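Side-chain contacts in GH26C (Muricauda sp. MAR_2010_75, PDB 6Q78), which probably hydrolyses beta-1,4-mannosidic bonds in mannans as an endo-beta-mannanase of glycoside hydrolase family 26: residues S100-M105 and N391-F396; K74-N79 and P409-L414; S91-N96 and T382-L387; P224-D229 and G295-G300. One frame throughout, in Å; residues are numbered along the deposited sequence.

Contact 1: S100-M105 and N391-F396; sequences SDIKKM and NDFMEF
Met105 and Phe393 both send CG anti to the backbone N, chi1 -175° and -169°, and this brings the two side chains together between their helices. Met105 CG lies 3.7 Å from Phe393 CD2. It meets the ring obliquely, neither squarely over the face nor at the edge. Ile102 adds a looser touch to the same ring, with CG1 4.2 Å from Phe393 CZ. The Met105 chain then bends at chi2 and chi3, which carries its methyl to the second partner. Met105 CE packs 3.7 Å from Met394 CG. Met394 is bent as well, and its sulfur SD comes 3.5 Å from the carbonyl oxygen Met105 O. Two methionines and the Phe393 ring make an apolar contact, and no hydrogen bond links the two segments.

Polar bonds brace the start of helix 101-106. Ser100 is its N-cap, and Ser100 OG accepts from Lys103 N at 3.1 Å. Lys104 NZ makes a salt bridge to Asp101 OD1 at 2.8 Å and also reaches Asn96 O.

The helical segments 101-105 and 391-396 cross at -93°, nearly perpendicular, with their axes 11.5 Å apart at closest approach. Side chains bridge most of that spacing; the one backbone atom in touch is Met105 O. Phe393 also packs on Phe372 of strand 369-372 and edge-to-face with Phe352 of helix 351-361. Ile102 rests on Gln85 of strand 81-86. The contact therefore joins helices 101-106 and 390-397 over the first and last strands of the TIM barrel.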
loop_
_atom_site.group_PDB
_atom_site.type_symbol
_atom_site.label_atom_id
_atom_site.label_comp_id
_atom_site.label_asym_id
_atom_site.label_seq_id
_atom_site.Cartn_x
_atom_site.Cartn_y
_atom_site.Cartn_z
ATOM N N SER A 100 5.818 1.765 -18.228
ATOM C CA SER A 100 5.037 2.439 -17.198
ATOM C C SER A 100 4.985 3.935 -17.489
ATOM O O SER A 100 5.923 4.513 -18.065
ATOM C CB SER A 100 5.697 2.213 -15.822
ATOM O OG SER A 100 6.950 2.897 -15.685
ATOM N N ASP A 101 3.877 4.586 -17.100
ATOM C CA ASP A 101 3.806 6.027 -17.317
ATOM C C ASP A 101 4.949 6.749 -16.619
ATOM O O ASP A 101 5.481 7.718 -17.158
ATOM C CB ASP A 101 2.460 6.599 -16.865
ATOM C CG ASP A 101 1.320 6.242 -17.794
ATOM O OD1 ASP A 101 1.577 5.755 -18.916
ATOM O OD2 ASP A 101 0.144 6.488 -17.427
ATOM N N ILE A 102 5.353 6.307 -15.423
ATOM C CA ILE A 102 6.456 6.995 -14.760
ATOM C C ILE A 102 7.735 6.881 -15.576
ATOM O O ILE A 102 8.519 7.832 -15.626
ATOM C CB ILE A 102 6.592 6.535 -13.297
ATOM C CG1 ILE A 102 5.514 7.248 -12.471
ATOM C CG2 ILE A 102 7.968 6.859 -12.696
ATOM C CD1 ILE A 102 5.412 6.734 -11.028
ATOM N N LYS A 103 7.949 5.750 -16.260
ATOM C CA LYS A 103 9.124 5.644 -17.140
ATOM C C LYS A 103 8.957 6.459 -18.423
ATOM O O LYS A 103 9.924 7.065 -18.902
ATOM C CB LYS A 103 9.404 4.177 -17.471
ATOM C CG LYS A 103 10.627 3.980 -18.380
ATOM C CD LYS A 103 10.954 2.501 -18.476
ATOM C CE LYS A 103 11.825 2.228 -19.667
ATOM N NZ LYS A 103 13.158 2.795 -19.475
ATOM N N LYS A 104 7.740 6.518 -18.990
ATOM C CA LYS A 104 7.531 7.430 -20.121
ATOM C C LYS A 104 7.923 8.848 -19.744
ATOM O O LYS A 104 8.457 9.599 -20.571
ATOM C CB LYS A 104 6.058 7.448 -20.564
ATOM C CG LYS A 104 5.444 6.115 -21.071
ATOM C CD LYS A 104 4.029 6.393 -21.585
ATOM C CE LYS A 104 3.323 5.173 -22.122
ATOM N NZ LYS A 104 2.789 4.300 -21.019
ATOM N N MET A 105 7.594 9.254 -18.521
ATOM C CA MET A 105 7.775 10.623 -18.052
ATOM C C MET A 105 9.222 10.902 -17.672
ATOM O O MET A 105 9.801 11.908 -18.121
ATOM C CB MET A 105 6.865 10.814 -16.821
ATOM C CG MET A 105 6.827 12.248 -16.252
ATOM S SD MET A 105 6.153 13.476 -17.436
ATOM C CE MET A 105 7.641 14.437 -17.840
ATOM N N ASN A 391 6.604 19.087 -16.002
ATOM C CA ASN A 391 7.838 19.680 -15.517
ATOM C C ASN A 391 7.935 19.684 -13.999
ATOM O O ASN A 391 8.972 19.456 -13.429
ATOM C CB ASN A 391 8.075 21.081 -16.113
ATOM C CG ASN A 391 9.445 21.631 -15.760
ATOM O OD1 ASN A 391 9.564 22.530 -14.955
ATOM N ND2 ASN A 391 10.484 21.055 -16.354
ATOM N N ASP A 392 6.802 19.954 -13.365
ATOM C CA ASP A 392 6.713 19.966 -11.914
ATOM C C ASP A 392 7.056 18.558 -11.379
ATOM O O ASP A 392 7.791 18.421 -10.451
ATOM C CB ASP A 392 5.296 20.416 -11.510
ATOM C CG ASP A 392 5.027 20.326 -10.026
ATOM O OD1 ASP A 392 5.907 20.566 -9.232
ATOM O OD2 ASP A 392 3.884 20.026 -9.717
ATOM N N PHE A 393 6.540 17.537 -12.028
ATOM C CA PHE A 393 6.844 16.171 -11.623
ATOM C C PHE A 393 8.327 15.866 -11.792
ATOM O O PHE A 393 8.908 15.213 -10.981
ATOM C CB PHE A 393 6.001 15.187 -12.414
ATOM C CG PHE A 393 6.055 13.775 -11.904
ATOM C CD1 PHE A 393 5.370 13.433 -10.781
ATOM C CD2 PHE A 393 6.752 12.815 -12.555
ATOM C CE1 PHE A 393 5.375 12.129 -10.311
ATOM C CE2 PHE A 393 6.787 11.522 -12.095
ATOM C CZ PHE A 393 6.085 11.168 -10.964
ATOM N N MET A 394 8.931 16.350 -12.874
ATOM C CA MET A 394 10.352 16.128 -13.086
ATOM C C MET A 394 11.182 16.774 -12.008
ATOM O O MET A 394 12.143 16.222 -11.552
ATOM C CB MET A 394 10.777 16.669 -14.449
ATOM C CG MET A 394 10.225 15.881 -15.606
ATOM S SD MET A 394 10.832 14.184 -15.712
ATOM C CE MET A 394 12.512 14.286 -15.154
ATOM N N GLU A 395 10.794 17.971 -11.611
ATOM C CA GLU A 395 11.493 18.645 -10.555
ATOM C C GLU A 395 11.376 17.862 -9.251
ATOM O O GLU A 395 12.339 17.710 -8.547
ATOM C CB GLU A 395 11.009 20.093 -10.390
ATOM C CG GLU A 395 11.809 20.839 -9.347
ATOM C CD GLU A 395 11.447 22.298 -9.225
ATOM O OE1 GLU A 395 10.516 22.754 -9.899
ATOM O OE2 GLU A 395 12.101 22.945 -8.422
ATOM N N PHE A 396 10.183 17.354 -8.975
ATOM C CA PHE A 396 9.952 16.555 -7.781
ATOM C C PHE A 396 10.820 15.299 -7.774
ATOM O O PHE A 396 11.509 15.029 -6.788
ATOM C CB PHE A 396 8.451 16.243 -7.681
ATOM C CG PHE A 396 8.085 15.101 -6.760
ATOM C CD1 PHE A 396 8.311 15.179 -5.393
ATOM C CD2 PHE A 396 7.458 13.977 -7.266
ATOM C CE1 PHE A 396 7.945 14.134 -4.547
ATOM C CE2 PHE A 396 7.079 12.920 -6.432
ATOM C CZ PHE A 396 7.314 13.011 -5.060
#

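Contact 2: K74-N79 and P409-L414; sequences KLLSQN and PEMYRL
Leu76 and Met411 meet where the C-terminal tail packs against helix 64-76, just ahead of the first strand of the TIM barrel. The touch is made by one methyl. Leu76 CD2 lies 3.6 Å from Met411 CE, and the sulfur Met411 SD is 3.7 Å from the same Leu76 CD2. The two side chains cross at about a right angle. Pro409 adds a looser touch, with CG 4.3 Å from Leu76 CD2. The contact is small, largely buried and wholly apolar.

Met411 sits within a type I beta turn from Glu410 to Arg413. Its chain is bent at chi2 and chi3, which lays the thioether against Leu76. Ile82 of strand 81-86 touches both Leu76 and Met411. Asn72 ND2 donates to Met411 O and Arg413 O, so the turn is tied to the same helix that carries Leu76.

In segment 74-79, Lys74 O is gripped twice. Ser77 OG donates to Lys74 O at 2.7 Å, and Gln78 NE2 reaches Lys74 O at 3.0 Å from the opposite face of the carbonyl plane.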
loop_
_atom_site.group_PDB
_atom_site.type_symbol
_atom_site.label_atom_id
_atom_site.label_comp_id
_atom_site.label_asym_id
_atom_site.label_seq_id
_atom_site.Cartn_x
_atom_site.Cartn_y
_atom_site.Cartn_z
ATOM N N LYS A 74 13.405 0.783 6.535
ATOM C CA LYS A 74 13.589 1.572 7.745
ATOM C C LYS A 74 14.832 2.444 7.630
ATOM O O LYS A 74 14.810 3.625 8.002
ATOM C CB LYS A 74 13.673 0.626 8.942
ATOM C CG LYS A 74 13.829 1.282 10.308
ATOM C CD LYS A 74 12.600 2.071 10.715
ATOM C CE LYS A 74 12.744 2.448 12.184
ATOM N NZ LYS A 74 11.707 3.448 12.547
ATOM N N LEU A 75 15.916 1.883 7.067
ATOM C CA LEU A 75 17.169 2.618 6.925
ATOM C C LEU A 75 17.009 3.779 5.949
ATOM O O LEU A 75 17.380 4.920 6.255
ATOM C CB LEU A 75 18.284 1.672 6.457
ATOM C CG LEU A 75 19.615 2.375 6.206
ATOM C CD1 LEU A 75 20.119 2.991 7.487
ATOM C CD2 LEU A 75 20.626 1.385 5.644
ATOM N N LEU A 76 16.438 3.513 4.771
ATOM C CA LEU A 76 16.376 4.595 3.790
ATOM C C LEU A 76 15.391 5.683 4.220
ATOM O O LEU A 76 15.599 6.866 3.895
ATOM C CB LEU A 76 16.102 4.068 2.387
ATOM C CG LEU A 76 14.696 3.640 2.068
ATOM C CD1 LEU A 76 13.828 4.844 1.659
ATOM C CD2 LEU A 76 14.761 2.645 0.891
ATOM N N SER A 77 14.402 5.332 5.047
ATOM C CA SER A 77 13.442 6.335 5.522
ATOM C C SER A 77 14.101 7.440 6.354
ATOM O O SER A 77 13.486 8.498 6.550
ATOM C CB SER A 77 12.272 5.674 6.291
ATOM O OG SER A 77 12.696 5.325 7.599
ATOM N N GLN A 78 15.313 7.228 6.895
ATOM C CA GLN A 78 15.942 8.297 7.675
ATOM C C GLN A 78 16.098 9.573 6.858
ATOM O O GLN A 78 15.980 10.681 7.400
ATOM C CB GLN A 78 17.312 7.856 8.217
ATOM C CG GLN A 78 17.232 6.613 9.090
ATOM C CD GLN A 78 16.081 6.703 10.105
ATOM O OE1 GLN A 78 16.137 7.509 11.028
ATOM N NE2 GLN A 78 15.028 5.894 9.919
ATOM N N ASN A 79 16.350 9.447 5.557
ATOM C CA ASN A 79 16.514 10.654 4.764
ATOM C C ASN A 79 15.959 10.587 3.349
ATOM O O ASN A 79 16.203 11.523 2.580
ATOM C CB ASN A 79 17.996 11.024 4.664
ATOM C CG ASN A 79 18.821 9.931 4.051
ATOM O OD1 ASN A 79 18.300 8.986 3.464
ATOM N ND2 ASN A 79 20.144 10.055 4.181
ATOM N N PRO A 409 18.324 1.171 -3.805
ATOM C CA PRO A 409 19.290 0.268 -3.163
ATOM C C PRO A 409 18.946 -1.179 -3.478
ATOM O O PRO A 409 17.867 -1.488 -3.993
ATOM C CB PRO A 409 19.047 0.504 -1.666
ATOM C CG PRO A 409 18.233 1.736 -1.560
ATOM C CD PRO A 409 17.444 1.823 -2.818
ATOM N N GLU A 410 19.841 -2.076 -3.094
ATOM C CA GLU A 410 19.539 -3.514 -3.071
ATOM C C GLU A 410 18.686 -3.771 -1.831
ATOM O O GLU A 410 19.190 -3.988 -0.722
ATOM C CB GLU A 410 20.823 -4.336 -3.085
ATOM C CG GLU A 410 21.632 -4.132 -4.371
ATOM C CD GLU A 410 22.914 -4.933 -4.397
ATOM O OE1 GLU A 410 22.872 -6.147 -4.123
ATOM O OE2 GLU A 410 23.972 -4.343 -4.697
ATOM N N MET A 411 17.368 -3.760 -2.017
ATOM C CA MET A 411 16.460 -3.806 -0.883
ATOM C C MET A 411 16.368 -5.177 -0.252
ATOM O O MET A 411 15.850 -5.296 0.869
ATOM C CB MET A 411 15.056 -3.374 -1.338
ATOM C CG MET A 411 15.011 -1.938 -1.898
ATOM S SD MET A 411 15.326 -0.658 -0.678
ATOM C CE MET A 411 13.915 -0.867 0.408
ATOM N N TYR A 412 16.797 -6.222 -0.954
ATOM C CA TYR A 412 16.549 -7.576 -0.509
ATOM C C TYR A 412 17.812 -8.243 0.004
ATOM O O TYR A 412 17.819 -9.451 0.217
ATOM C CB TYR A 412 15.903 -8.377 -1.643
ATOM C CG TYR A 412 14.584 -7.732 -2.065
ATOM C CD1 TYR A 412 13.502 -7.726 -1.215
ATOM C CD2 TYR A 412 14.454 -7.056 -3.282
ATOM C CE1 TYR A 412 12.313 -7.108 -1.561
ATOM C CE2 TYR A 412 13.256 -6.443 -3.639
ATOM C CZ TYR A 412 12.197 -6.480 -2.760
ATOM O OH TYR A 412 11.012 -5.869 -3.098
ATOM N N ARG A 413 18.878 -7.470 0.210
ATOM C CA ARG A 413 20.123 -7.954 0.776
ATOM C C ARG A 413 20.324 -7.263 2.115
ATOM O O ARG A 413 20.244 -6.037 2.198
ATOM C CB ARG A 413 21.268 -7.596 -0.179
ATOM C CG ARG A 413 22.651 -7.979 0.321
ATOM C CD ARG A 413 23.680 -7.725 -0.768
ATOM N NE ARG A 413 23.880 -6.295 -0.994
ATOM N N LEU A 414 20.572 -8.034 3.144
ATOM C CA LEU A 414 20.854 -7.445 4.443
ATOM C C LEU A 414 22.334 -7.131 4.513
ATOM O O LEU A 414 23.152 -7.998 4.190
ATOM C CB LEU A 414 20.522 -8.462 5.529
ATOM C CG LEU A 414 20.202 -8.007 6.947
ATOM C CD1 LEU A 414 19.016 -7.097 6.924
ATOM C CD2 LEU A 414 19.958 -9.216 7.852
#

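Contact 3: S91-N96 and T382-L387; sequences SFYQDN and TPVPGL
Tyr93, which packs on Val384 and Leu387, gives its backbone N to Asp101 OD2, and Asn375 ND2 grips the same oxygen. Asp101 itself touches Val384, and so borders both loops. One loop runs from strand 81-86 of the TIM barrel to helix 101-106, the other from strand 379-380 to helix 390-397. They meet at the surface.

Tyr93 and Gln94 are the central residues of a type II beta turn from Phe92 to Asp95, closed by Asp95 N to Phe92 O at 2.9 Å. With CG anti to the backbone N (chi1 -180°), the Tyr93 ring extends toward the other loop. There Leu387 CD1 stands over one face, 3.9 Å from the centroid of the Tyr93 ring and 17° off its normal. This is a CH-pi contact. The second methyl, Leu387 CD2, lies 3.9 Å from Tyr93 OH. Val384 CG2 approaches the ring obliquely, 4.1 Å from Tyr93 CD2. The opposite face carries Gln94 CG, so the ring is sandwiched between aliphatic groups. Tyr380 adds an edge-to-face ring contact. With an alanine at this position, Leu387 CD1 would probably lose the face it rests on and a gap would open between the loops.

Val384 and Leu387 begin and end a second type II turn, with Gly386 at its third position. The turn brings both side chains round to one ring.

No hydrogen bond joins the two segments directly. Their cohesion is apolar and CH-pi. Asn375 ND2 also bonds to Thr382 O, so Asp101 and Asn375 tie the loops indirectly.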
loop_
_atom_site.group_PDB
_atom_site.type_symbol
_atom_site.label_atom_id
_atom_site.label_comp_id
_atom_site.label_asym_id
_atom_site.label_seq_id
_atom_site.Cartn_x
_atom_site.Cartn_y
_atom_site.Cartn_z
ATOM N N SER A 91 -1.722 -0.301 -16.097
ATOM C CA SER A 91 -2.733 0.747 -16.208
ATOM C C SER A 91 -2.040 2.035 -16.612
ATOM O O SER A 91 -1.073 2.454 -15.964
ATOM C CB SER A 91 -3.491 0.928 -14.886
ATOM O OG SER A 91 -4.703 1.674 -15.102
ATOM N N PHE A 92 -2.490 2.623 -17.723
ATOM C CA PHE A 92 -1.799 3.736 -18.336
ATOM C C PHE A 92 -2.789 4.822 -18.704
ATOM O O PHE A 92 -3.915 4.528 -19.120
ATOM C CB PHE A 92 -1.085 3.285 -19.625
ATOM C CG PHE A 92 -0.313 1.991 -19.477
ATOM C CD1 PHE A 92 -0.924 0.772 -19.738
ATOM C CD2 PHE A 92 1.012 2.010 -19.077
ATOM C CE1 PHE A 92 -0.208 -0.422 -19.609
ATOM C CE2 PHE A 92 1.739 0.831 -18.958
ATOM C CZ PHE A 92 1.129 -0.383 -19.217
ATOM N N TYR A 93 -2.323 6.074 -18.634
ATOM C CA TYR A 93 -3.092 7.174 -19.205
ATOM C C TYR A 93 -3.423 6.885 -20.665
ATOM O O TYR A 93 -2.542 6.518 -21.462
ATOM C CB TYR A 93 -2.294 8.476 -19.086
ATOM C CG TYR A 93 -2.968 9.705 -19.632
ATOM C CD1 TYR A 93 -4.061 10.262 -18.973
ATOM C CD2 TYR A 93 -2.498 10.315 -20.781
ATOM C CE1 TYR A 93 -4.679 11.397 -19.463
ATOM C CE2 TYR A 93 -3.122 11.446 -21.285
ATOM C CZ TYR A 93 -4.197 11.964 -20.603
ATOM O OH TYR A 93 -4.827 13.102 -21.090
ATOM N N GLN A 94 -4.704 7.060 -21.006
ATOM C CA GLN A 94 -5.242 6.826 -22.353
ATOM C C GLN A 94 -4.947 5.419 -22.873
ATOM O O GLN A 94 -4.991 5.169 -24.080
ATOM C CB GLN A 94 -4.838 7.928 -23.339
ATOM C CG GLN A 94 -5.402 9.275 -22.918
ATOM C CD GLN A 94 -5.197 10.355 -23.953
ATOM O OE1 GLN A 94 -4.196 10.378 -24.668
ATOM N NE2 GLN A 94 -6.153 11.274 -24.028
ATOM N N ASP A 95 -4.695 4.483 -21.958
ATOM C CA ASP A 95 -4.380 3.093 -22.278
ATOM C C ASP A 95 -3.254 2.988 -23.302
ATOM O O ASP A 95 -3.245 2.108 -24.162
ATOM C CB ASP A 95 -5.609 2.290 -22.708
ATOM C CG ASP A 95 -5.357 0.797 -22.675
ATOM O OD1 ASP A 95 -4.589 0.333 -21.800
ATOM O OD2 ASP A 95 -5.916 0.081 -23.525
ATOM N N ASN A 96 -2.272 3.881 -23.183
ATOM C CA ASN A 96 -1.090 3.855 -24.048
ATOM C C ASN A 96 -0.104 2.889 -23.387
ATOM O O ASN A 96 0.732 3.278 -22.574
ATOM C CB ASN A 96 -0.505 5.254 -24.190
ATOM C CG ASN A 96 0.602 5.308 -25.197
ATOM O OD1 ASN A 96 0.756 4.387 -26.006
ATOM N ND2 ASN A 96 1.378 6.386 -25.172
ATOM N N THR A 382 -0.131 10.845 -12.166
ATOM C CA THR A 382 1.243 11.167 -12.529
ATOM C C THR A 382 1.249 11.474 -14.021
ATOM O O THR A 382 0.560 10.808 -14.806
ATOM C CB THR A 382 2.222 9.999 -12.229
ATOM O OG1 THR A 382 1.847 8.829 -12.977
ATOM C CG2 THR A 382 2.294 9.699 -10.716
ATOM N N PRO A 383 1.991 12.500 -14.446
ATOM C CA PRO A 383 1.889 12.961 -15.836
ATOM C C PRO A 383 2.775 12.150 -16.771
ATOM O O PRO A 383 3.680 11.415 -16.350
ATOM C CB PRO A 383 2.403 14.406 -15.759
ATOM C CG PRO A 383 3.438 14.345 -14.654
ATOM C CD PRO A 383 2.771 13.423 -13.605
ATOM N N VAL A 384 2.468 12.274 -18.061
ATOM C CA VAL A 384 3.364 11.798 -19.113
ATOM C C VAL A 384 3.758 13.035 -19.915
ATOM O O VAL A 384 3.154 14.105 -19.740
ATOM C CB VAL A 384 2.716 10.698 -19.975
ATOM C CG1 VAL A 384 2.385 9.441 -19.113
ATOM C CG2 VAL A 384 1.522 11.219 -20.735
ATOM N N PRO A 385 4.741 12.926 -20.790
ATOM C CA PRO A 385 5.219 14.145 -21.445
ATOM C C PRO A 385 4.148 14.875 -22.260
ATOM O O PRO A 385 3.363 14.295 -22.951
ATOM C CB PRO A 385 6.386 13.630 -22.309
ATOM C CG PRO A 385 6.898 12.440 -21.539
ATOM C CD PRO A 385 5.630 11.786 -21.064
ATOM N N GLY A 386 4.166 16.187 -22.130
ATOM C CA GLY A 386 3.212 17.046 -22.792
ATOM C C GLY A 386 1.978 17.351 -21.961
ATOM O O GLY A 386 1.197 18.174 -22.343
ATOM N N LEU A 387 1.806 16.695 -20.824
ATOM C CA LEU A 387 0.648 16.984 -19.998
ATOM C C LEU A 387 0.977 18.043 -18.998
ATOM O O LEU A 387 2.081 18.146 -18.565
ATOM C CB LEU A 387 0.189 15.740 -19.230
ATOM C CG LEU A 387 -0.418 14.601 -20.021
ATOM C CD1 LEU A 387 -0.980 13.580 -19.016
ATOM C CD2 LEU A 387 -1.523 15.085 -20.949
#

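Contact 4: P224-D229 and G295-G300; sequences PFHEFD and GMDNYG
Glu227 and Asp297 face each other with CA atoms 7.0 Å apart, Glu227 in a left-handed backbone conformation in the loop after strand 220-223 and Asp297 near the end of strand 293-298. Their carboxylates meet with planes 90° apart. Glu227 OE2 lies 2.5 Å from Asp297 OD2. The Glu227 chain is extended beyond CG and runs past the aspartate, so that Glu227 CG is also 3.2 Å from Asp297 OD2. His226 comes in from the side. Its CD2 is 3.7 Å from Asp297 OD2, which lies in the ring plane at the edge. The Tyr299 ring turns an edge to Glu227 OE2, with CE1 4.5 Å away.

Each acid has further partners. Trp232 NE1 donates to Glu227 OE1. Thr334 OG1 is bonded to Asp297 OD1, while Arg223 NH1 forms a salt bridge with Asp297 OD2. Losing the Glu227 carboxylate to an alanine is likely to leave Trp232 NE1 without its acceptor.

The two segments lie at the C-terminal ends of barrel strands, where TIM-barrel glycosidases have their active sites. A bound Tris molecule, probably from the crystallisation liquor, probably marks the pocket. His226 NE2 bonds to a Tris hydroxyl oxygen and Glu227 OE2 to its amine. Tyr299 OH is hydrogen-bonded to Glu335 OE1 on strand 330-336. Glutamates following the fourth and on the seventh strands are consistent with the acid/base and nucleophile pair of clan GH-A enzymes. The chemistry fits a polar pocket in which Trp232 and Asp297, the latter held by Arg223 and Thr334, probably form a second shell that sets the position of Glu227.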
loop_
_atom_site.group_PDB
_atom_site.type_symbol
_atom_site.label_atom_id
_atom_site.label_comp_id
_atom_site.label_asym_id
_atom_site.label_seq_id
_atom_site.Cartn_x
_atom_site.Cartn_y
_atom_site.Cartn_z
ATOM N N PRO A 224 -4.297 -4.634 4.351
ATOM C CA PRO A 224 -5.724 -4.973 4.257
ATOM C C PRO A 224 -6.593 -3.994 5.039
ATOM O O PRO A 224 -6.128 -3.292 5.954
ATOM C CB PRO A 224 -5.794 -6.339 4.951
ATOM C CG PRO A 224 -4.710 -6.222 6.028
ATOM C CD PRO A 224 -3.570 -5.445 5.349
ATOM N N PHE A 225 -7.882 -3.966 4.661
ATOM C CA PHE A 225 -8.902 -3.233 5.444
ATOM C C PHE A 225 -8.485 -1.783 5.657
ATOM O O PHE A 225 -8.599 -1.208 6.743
ATOM C CB PHE A 225 -9.254 -3.980 6.754
ATOM C CG PHE A 225 -9.612 -5.426 6.506
ATOM C CD1 PHE A 225 -10.760 -5.717 5.776
ATOM C CD2 PHE A 225 -8.801 -6.469 6.944
ATOM C CE1 PHE A 225 -11.093 -7.030 5.482
ATOM C CE2 PHE A 225 -9.124 -7.787 6.670
ATOM C CZ PHE A 225 -10.290 -8.061 5.945
ATOM N N HIS A 226 -8.034 -1.176 4.560
ATOM C CA HIS A 226 -7.522 0.191 4.617
ATOM C C HIS A 226 -8.647 1.236 4.627
ATOM O O HIS A 226 -9.807 0.981 4.265
ATOM C CB HIS A 226 -6.586 0.443 3.416
ATOM C CG HIS A 226 -7.273 0.381 2.081
ATOM N ND1 HIS A 226 -7.983 -0.731 1.661
ATOM C CD2 HIS A 226 -7.344 1.282 1.063
ATOM C CE1 HIS A 226 -8.469 -0.508 0.457
ATOM N NE2 HIS A 226 -8.088 0.699 0.060
ATOM N N GLU A 227 -8.283 2.445 5.034
ATOM C CA GLU A 227 -9.240 3.558 5.022
ATOM C C GLU A 227 -10.470 3.251 5.851
ATOM O O GLU A 227 -11.576 3.739 5.554
ATOM C CB GLU A 227 -9.621 3.981 3.584
ATOM C CG GLU A 227 -8.367 4.441 2.792
ATOM C CD GLU A 227 -8.621 4.739 1.337
ATOM O OE1 GLU A 227 -9.762 4.728 0.880
ATOM O OE2 GLU A 227 -7.612 4.967 0.612
ATOM N N PHE A 228 -10.267 2.518 6.948
ATOM C CA PHE A 228 -11.341 2.051 7.815
ATOM C C PHE A 228 -11.936 3.163 8.673
ATOM O O PHE A 228 -12.942 2.911 9.371
ATOM C CB PHE A 228 -10.727 0.998 8.753
ATOM C CG PHE A 228 -9.559 1.535 9.567
ATOM C CD1 PHE A 228 -9.792 2.279 10.717
ATOM C CD2 PHE A 228 -8.254 1.343 9.159
ATOM C CE1 PHE A 228 -8.726 2.801 11.433
ATOM C CE2 PHE A 228 -7.174 1.853 9.888
ATOM C CZ PHE A 228 -7.430 2.593 11.023
ATOM N N ASP A 229 -11.350 4.363 8.650
ATOM C CA ASP A 229 -11.927 5.522 9.334
ATOM C C ASP A 229 -12.983 6.224 8.499
ATOM O O ASP A 229 -13.743 7.038 9.049
ATOM C CB ASP A 229 -10.820 6.486 9.814
ATOM C CG ASP A 229 -9.826 6.872 8.702
ATOM O OD1 ASP A 229 -9.751 6.152 7.686
ATOM O OD2 ASP A 229 -9.121 7.900 8.873
ATOM N N GLY A 295 0.959 3.319 8.070
ATOM C CA GLY A 295 0.662 4.146 6.924
ATOM C C GLY A 295 -0.548 5.049 7.138
ATOM O O GLY A 295 -1.213 5.042 8.181
ATOM N N MET A 296 -0.783 5.880 6.132
ATOM C CA MET A 296 -2.045 6.597 5.987
ATOM C C MET A 296 -2.226 6.899 4.507
ATOM O O MET A 296 -1.245 6.999 3.757
ATOM C CB MET A 296 -2.089 7.912 6.782
ATOM C CG MET A 296 -1.090 8.933 6.222
ATOM S SD MET A 296 -1.211 10.533 7.057
ATOM C CE MET A 296 -2.941 10.996 6.694
ATOM N N ASP A 297 -3.484 7.015 4.100
ATOM C CA ASP A 297 -3.844 7.486 2.770
ATOM C C ASP A 297 -4.289 8.944 2.867
ATOM O O ASP A 297 -4.983 9.342 3.812
ATOM C CB ASP A 297 -4.966 6.641 2.166
ATOM C CG ASP A 297 -4.539 5.198 1.945
ATOM O OD1 ASP A 297 -3.342 4.927 2.123
ATOM O OD2 ASP A 297 -5.382 4.375 1.555
ATOM N N ASN A 298 -3.884 9.758 1.896
ATOM C CA ASN A 298 -4.311 11.157 1.933
ATOM C C ASN A 298 -4.442 11.722 0.525
ATOM O O ASN A 298 -3.432 12.092 -0.097
ATOM C CB ASN A 298 -3.369 11.992 2.776
ATOM C CG ASN A 298 -4.009 13.299 3.245
ATOM O OD1 ASN A 298 -5.056 13.702 2.723
ATOM N ND2 ASN A 298 -3.392 13.962 4.254
ATOM N N TYR A 299 -5.684 11.838 0.061
ATOM C CA TYR A 299 -6.007 12.660 -1.099
ATOM C C TYR A 299 -6.676 13.966 -0.687
ATOM O O TYR A 299 -6.435 15.001 -1.316
ATOM C CB TYR A 299 -6.998 11.919 -2.008
ATOM C CG TYR A 299 -6.490 10.566 -2.499
ATOM C CD1 TYR A 299 -6.666 9.405 -1.735
ATOM C CD2 TYR A 299 -5.781 10.471 -3.699
ATOM C CE1 TYR A 299 -6.216 8.164 -2.220
ATOM C CE2 TYR A 299 -5.294 9.274 -4.144
ATOM C CZ TYR A 299 -5.536 8.130 -3.412
ATOM O OH TYR A 299 -5.055 6.908 -3.891
ATOM N N GLY A 300 -7.480 13.941 0.372
ATOM C CA GLY A 300 -8.317 15.093 0.681
ATOM C C GLY A 300 -7.541 16.361 0.997
ATOM O O GLY A 300 -7.948 17.456 0.590
#

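How the contacts relate
Contacts 1 and 3 form one patch, with centres about 10 Å apart, and their segments alternate along the chain. Lys104 NZ of contact 1 bonds to Asn96 O of contact 3 at 2.8 Å, and Pro385 packs against the backbone of Lys104. Contact 4 lies closest to the middle of the chain, about 9 Å from its centre, and is the one that meets the bound Tris. Its centre is about 25 Å from those of contacts 1 and 3, and its nearest atoms about 10 Å from contact 3. Contact 2 packs the C-terminal tail on helix 64-76, its centre about 24 Å from that of contact 4, and touches none of the others.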